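PDB 5M6G: beta-glucosidase from Saccharopolyspora erythraea D, which probably hydrolyses terminal, non-reducing beta-D-glucosyl residues to release beta-D-glucose, as a member of glycosyl hydrolase family 3. Local coordinates for residues 231-235 / 292-297; 302-306 / 372-376. All blocks are in the same frame, centred on the assembly; numbering follows the deposited sequence.

Interaction 1 of 2, residues 231-235 / 292-297; sequences KHYVG and LVNDVL. With SOR (sorbitol), chain L.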
loop_
_atom_site.group_PDB
_atom_site.type_symbol
_atom_site.label_atom_id
_atom_site.label_comp_id
_atom_site.label_asym_id
_atom_site.label_seq_id
_atom_site.Cartn_x
_atom_site.Cartn_y
_atom_site.Cartn_z
ATOM N N LYS A 231 6.779 2.285 -5.471
ATOM C CA LYS A 231 7.651 2.111 -4.304
ATOM C C LYS A 231 7.883 0.619 -4.005
ATOM O O LYS A 231 7.100 -0.224 -4.439
ATOM C CB LYS A 231 7.049 2.808 -3.074
ATOM C CG LYS A 231 5.814 2.127 -2.485
ATOM C CD LYS A 231 5.150 3.001 -1.400
ATOM C CE LYS A 231 4.094 2.190 -0.605
ATOM N NZ LYS A 231 3.496 3.011 0.501
ATOM N N HIS A 232 8.940 0.274 -3.272
ATOM C CA HIS A 232 10.038 1.160 -2.911
ATOM C C HIS A 232 11.264 0.789 -3.756
ATOM O O HIS A 232 11.678 -0.373 -3.800
ATOM C CB HIS A 232 10.374 1.048 -1.425
ATOM C CG HIS A 232 9.183 1.126 -0.521
ATOM N ND1 HIS A 232 8.351 0.050 -0.288
ATOM C CD2 HIS A 232 8.690 2.149 0.220
ATOM C CE1 HIS A 232 7.392 0.409 0.549
ATOM N NE2 HIS A 232 7.578 1.675 0.876
ATOM N N TYR A 233 11.838 1.791 -4.414
ATOM C CA TYR A 233 12.946 1.611 -5.345
ATOM C C TYR A 233 14.280 1.443 -4.620
ATOM O O TYR A 233 14.684 2.355 -3.905
ATOM C CB TYR A 233 13.010 2.838 -6.286
ATOM C CG TYR A 233 14.050 2.704 -7.372
ATOM C CD1 TYR A 233 13.738 2.090 -8.577
ATOM C CD2 TYR A 233 15.349 3.164 -7.184
ATOM C CE1 TYR A 233 14.696 1.930 -9.575
ATOM C CE2 TYR A 233 16.323 3.005 -8.180
ATOM C CZ TYR A 233 15.979 2.392 -9.371
ATOM O OH TYR A 233 16.897 2.222 -10.381
ATOM N N VAL A 234 14.982 0.310 -4.772
ATOM C CA VAL A 234 14.535 -0.882 -5.493
ATOM C C VAL A 234 15.087 -2.091 -4.742
ATOM O O VAL A 234 16.158 -2.017 -4.136
ATOM C CB VAL A 234 14.982 -0.878 -6.988
ATOM C CG1 VAL A 234 16.494 -0.674 -7.117
ATOM C CG2 VAL A 234 14.534 -2.158 -7.715
ATOM N N GLY A 235 14.341 -3.193 -4.756
ATOM C CA GLY A 235 14.760 -4.407 -4.080
ATOM C C GLY A 235 14.220 -4.587 -2.682
ATOM O O GLY A 235 14.747 -5.421 -1.937
ATOM N N LEU A 292 21.955 3.682 -8.609
ATOM C CA LEU A 292 20.608 3.170 -8.838
ATOM C C LEU A 292 19.605 4.299 -9.040
ATOM O O LEU A 292 18.717 4.192 -9.893
ATOM C CB LEU A 292 20.177 2.250 -7.689
ATOM C CG LEU A 292 20.910 0.906 -7.635
ATOM C CD1 LEU A 292 20.360 0.030 -6.523
ATOM C CD2 LEU A 292 20.803 0.183 -8.974
ATOM N N VAL A 293 19.736 5.395 -8.289
ATOM C CA VAL A 293 18.726 6.456 -8.348
ATOM C C VAL A 293 18.993 7.399 -9.517
ATOM O O VAL A 293 18.102 7.682 -10.324
ATOM C CB VAL A 293 18.665 7.227 -7.014
ATOM C CG1 VAL A 293 17.659 8.365 -7.110
ATOM C CG2 VAL A 293 18.284 6.305 -5.883
ATOM N N ASN A 294 20.218 7.913 -9.629
ATOM C CA ASN A 294 20.465 8.836 -10.730
ATOM C C ASN A 294 20.782 8.097 -12.021
ATOM O O ASN A 294 20.162 8.359 -13.061
ATOM C CB ASN A 294 21.591 9.806 -10.390
ATOM C CG ASN A 294 21.813 10.820 -11.496
ATOM O OD1 ASN A 294 21.103 11.822 -11.585
ATOM N ND2 ASN A 294 22.780 10.544 -12.370
ATOM N N ASP A 295 21.737 7.166 -11.982
ATOM C CA ASP A 295 22.218 6.579 -13.229
ATOM C C ASP A 295 21.184 5.635 -13.831
ATOM O O ASP A 295 20.894 5.701 -15.032
ATOM C CB ASP A 295 23.547 5.861 -12.997
ATOM C CG ASP A 295 24.679 6.826 -12.668
ATOM O OD1 ASP A 295 24.464 8.055 -12.741
ATOM O OD2 ASP A 295 25.786 6.355 -12.342
ATOM N N VAL A 296 20.597 4.763 -13.019
ATOM C CA VAL A 296 19.676 3.769 -13.563
ATOM C C VAL A 296 18.256 4.316 -13.667
ATOM O O VAL A 296 17.648 4.279 -14.740
ATOM C CB VAL A 296 19.748 2.469 -12.735
ATOM C CG1 VAL A 296 18.721 1.449 -13.228
ATOM C CG2 VAL A 296 21.167 1.889 -12.822
ATOM N N LEU A 297 17.707 4.871 -12.581
ATOM C CA LEU A 297 16.301 5.271 -12.608
ATOM C C LEU A 297 16.083 6.498 -13.487
ATOM O O LEU A 297 15.289 6.467 -14.432
ATOM C CB LEU A 297 15.798 5.530 -11.190
ATOM C CG LEU A 297 14.388 6.129 -11.096
ATOM C CD1 LEU A 297 13.342 5.180 -11.671
ATOM C CD2 LEU A 297 14.098 6.423 -9.653
HETATM C C1 SOR L . 6.155 3.645 2.848
HETATM C C2 SOR L . 5.163 4.665 3.376
HETATM C C3 SOR L . 5.756 5.338 4.610
HETATM C C4 SOR L . 4.688 6.102 5.387
HETATM C C5 SOR L . 5.054 6.314 6.859
HETATM C C6 SOR L . 3.796 6.747 7.604
HETATM O O1 SOR L . 5.496 2.655 2.097
HETATM O O2 SOR L . 4.890 5.630 2.375
HETATM O O3 SOR L . 6.762 6.223 4.190
HETATM O O4 SOR L . 4.454 7.354 4.774
HETATM O O5 SOR L . 5.598 5.139 7.449
HETATM O O6 SOR L . 3.960 6.574 8.996
#

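Interaction 2 of 2, residues 302-306 / 372-376; sequences GFTGL and RILTK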
loop_
_atom_site.group_PDB
_atom_site.type_symbol
_atom_site.label_atom_id
_atom_site.label_comp_id
_atom_site.label_asym_id
_atom_site.label_seq_id
_atom_site.Cartn_x
_atom_site.Cartn_y
_atom_site.Cartn_z
ATOM N N GLY A 302 15.098 6.582 -17.850
ATOM C CA GLY A 302 14.529 7.834 -18.328
ATOM C C GLY A 302 13.367 8.361 -17.514
ATOM O O GLY A 302 12.467 8.995 -18.076
ATOM N N PHE A 303 13.357 8.123 -16.204
ATOM C CA PHE A 303 12.268 8.608 -15.360
ATOM C C PHE A 303 12.349 10.124 -15.208
ATOM O O PHE A 303 13.331 10.641 -14.666
ATOM C CB PHE A 303 12.326 7.941 -13.992
ATOM C CG PHE A 303 11.254 8.414 -13.053
ATOM C CD1 PHE A 303 9.920 8.260 -13.388
ATOM C CD2 PHE A 303 11.581 8.983 -11.828
ATOM C CE1 PHE A 303 8.908 8.698 -12.520
ATOM C CE2 PHE A 303 10.586 9.415 -10.954
ATOM C CZ PHE A 303 9.244 9.269 -11.301
ATOM N N THR A 304 11.309 10.830 -15.659
ATOM C CA THR A 304 11.281 12.291 -15.623
ATOM C C THR A 304 10.449 12.845 -14.473
ATOM O O THR A 304 10.227 14.064 -14.409
ATOM C CB THR A 304 10.736 12.857 -16.936
ATOM O OG1 THR A 304 9.361 12.472 -17.091
ATOM C CG2 THR A 304 11.533 12.366 -18.117
ATOM N N GLY A 305 9.975 11.990 -13.575
ATOM C CA GLY A 305 9.063 12.401 -12.532
ATOM C C GLY A 305 9.768 12.764 -11.246
ATOM O O GLY A 305 10.966 13.049 -11.215
ATOM N N LEU A 306 9.009 12.718 -10.157
ATOM C CA LEU A 306 9.454 13.200 -8.855
ATOM C C LEU A 306 9.961 12.020 -8.033
ATOM O O LEU A 306 9.181 11.125 -7.698
ATOM C CB LEU A 306 8.284 13.893 -8.150
ATOM C CG LEU A 306 8.439 14.778 -6.915
ATOM C CD1 LEU A 306 7.099 15.478 -6.670
ATOM C CD2 LEU A 306 8.864 13.981 -5.697
ATOM N N ARG A 372 11.493 18.858 -11.493
ATOM C CA ARG A 372 10.672 17.655 -11.387
ATOM C C ARG A 372 9.468 17.874 -10.466
ATOM O O ARG A 372 8.346 17.482 -10.809
ATOM C CB ARG A 372 11.541 16.492 -10.923
ATOM C CG ARG A 372 12.563 16.079 -11.980
ATOM C CD ARG A 372 13.595 15.127 -11.434
ATOM N NE ARG A 372 14.513 14.686 -12.478
ATOM C CZ ARG A 372 14.347 13.583 -13.199
ATOM N NH1 ARG A 372 13.293 12.798 -12.975
ATOM N NH2 ARG A 372 15.241 13.260 -14.133
ATOM N N ILE A 373 9.667 18.520 -9.315
ATOM C CA ILE A 373 8.552 18.756 -8.394
ATOM C C ILE A 373 7.542 19.716 -9.011
ATOM O O ILE A 373 6.335 19.444 -9.036
ATOM C CB ILE A 373 9.062 19.296 -7.043
ATOM C CG1 ILE A 373 9.914 18.270 -6.300
ATOM C CG2 ILE A 373 7.891 19.774 -6.176
ATOM C CD1 ILE A 373 10.897 18.917 -5.317
ATOM N N LEU A 374 8.019 20.861 -9.514
ATOM C CA LEU A 374 7.092 21.873 -10.016
ATOM C C LEU A 374 6.335 21.372 -11.237
ATOM O O LEU A 374 5.155 21.690 -11.409
ATOM C CB LEU A 374 7.840 23.165 -10.347
ATOM C CG LEU A 374 8.467 23.864 -9.147
ATOM C CD1 LEU A 374 9.362 25.012 -9.627
ATOM C CD2 LEU A 374 7.371 24.356 -8.192
ATOM N N THR A 375 6.997 20.588 -12.096
ATOM C CA THR A 375 6.309 20.038 -13.261
ATOM C C THR A 375 5.076 19.248 -12.843
ATOM O O THR A 375 3.996 19.414 -13.420
ATOM C CB THR A 375 7.271 19.168 -14.075
ATOM O OG1 THR A 375 8.248 20.015 -14.699
ATOM C CG2 THR A 375 6.533 18.392 -15.160
ATOM N N LYS A 376 5.209 18.411 -11.813
ATOM C CA LYS A 376 4.073 17.616 -11.358
ATOM C C LYS A 376 2.992 18.494 -10.737
ATOM O O LYS A 376 1.794 18.228 -10.911
ATOM C CB LYS A 376 4.557 16.552 -10.376
ATOM C CG LYS A 376 5.382 15.465 -11.066
ATOM C CD LYS A 376 4.467 14.613 -11.956
ATOM C CE LYS A 376 5.239 13.784 -12.997
ATOM N NZ LYS A 376 5.840 14.618 -14.100
HETATM O O HOH W 1 8.248 15.878 -13.150
HETATM O O HOH W 2 6.975 12.355 -15.379
#

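Interaction 1 of 2, residues 231-235 / 292-297
This contact lies in the TIM-barrel-like N-terminal domain of a family 3 glycosyl hydrolase. The end of strand 229-233 packs on helix 290-300. The ring of Y233 runs from the strand to the helix, and OH of Y233 donates a hydrogen bond to O of L292 at 2.7 Å. O of L292 also accepts from N of L297, at 3.0 Å, in a wider pi-type turn, so it serves two donors. L292 packs its CB 4.0 Å from CE2 of Y233, and its CD1 lies 4.0 Å from CG1 of V234. L297 covers one face of the Y233 ring in a CH-pi contact. F263 meets the ring edge-to-face. Peptide bonds before H232 and V234 are both cis. K231 and H232 do not touch the helix. They belong to the sorbitol pocket, to which D310, D129 and R192 also contribute hydrogen bonds. NZ of K231 donates to O1 of sorbitol at 2.6 Å, and NE2 of H232 is hydrogen-bonded to the same O1, also at 2.6 Å.

Interaction 2 of 2, residues 302-306 / 372-376
Direct hydrogen bonds come from one side chain. R372, on helix 363-379, reaches into the loop before strand 306-308. NH1 of R372 donates to O of F303 at 2.7 Å and to O of G305 at 2.9 Å. NH2 of R372 adds a weak 3.3 Å bond to the same O of F303. A salt bridge from NE to D368 also engages the guanidinium. One water donates to O of T304 and O of R372 and accepts from NZ of K376. Another joins OG1 of T304 to NZ of K376, which also forms a salt bridge with E379. Apolar packing comes from L306, whose CG lies 3.8 Å from CG1 of I373. CA of G305 is 4.1 Å from CE of K376. A side chain on G305 would clash with the F303 ring. The contact packs helix 363-379 of the TIM-barrel-like N-terminal domain on the loop that leads into strand 306-308. R372 thus binds main-chain oxygens directly, while K376 reaches O and OG1 of T304 through water.

How the interactions relate
Both contacts fall in the N-terminal domain, and they follow each other along the chain. Interaction 1 closes a loop with 56 residues between its segments, from strand 229-233 to helix 290-300. Interaction 2 opens just after that helix ends and closes a loop with 65 residues between its segments, on helix 363-379. The loops neither nest nor cross. They meet where O of L297 lies 3.1 Å from N of F303, a probable hydrogen bond. Helix 290-300 leads through 302-306 into strand 306-308, which shares a three-stranded parallel sheet with 229-233 and 273-276. The two contacts thus tie the outermost strands of this sheet to helices packed around it.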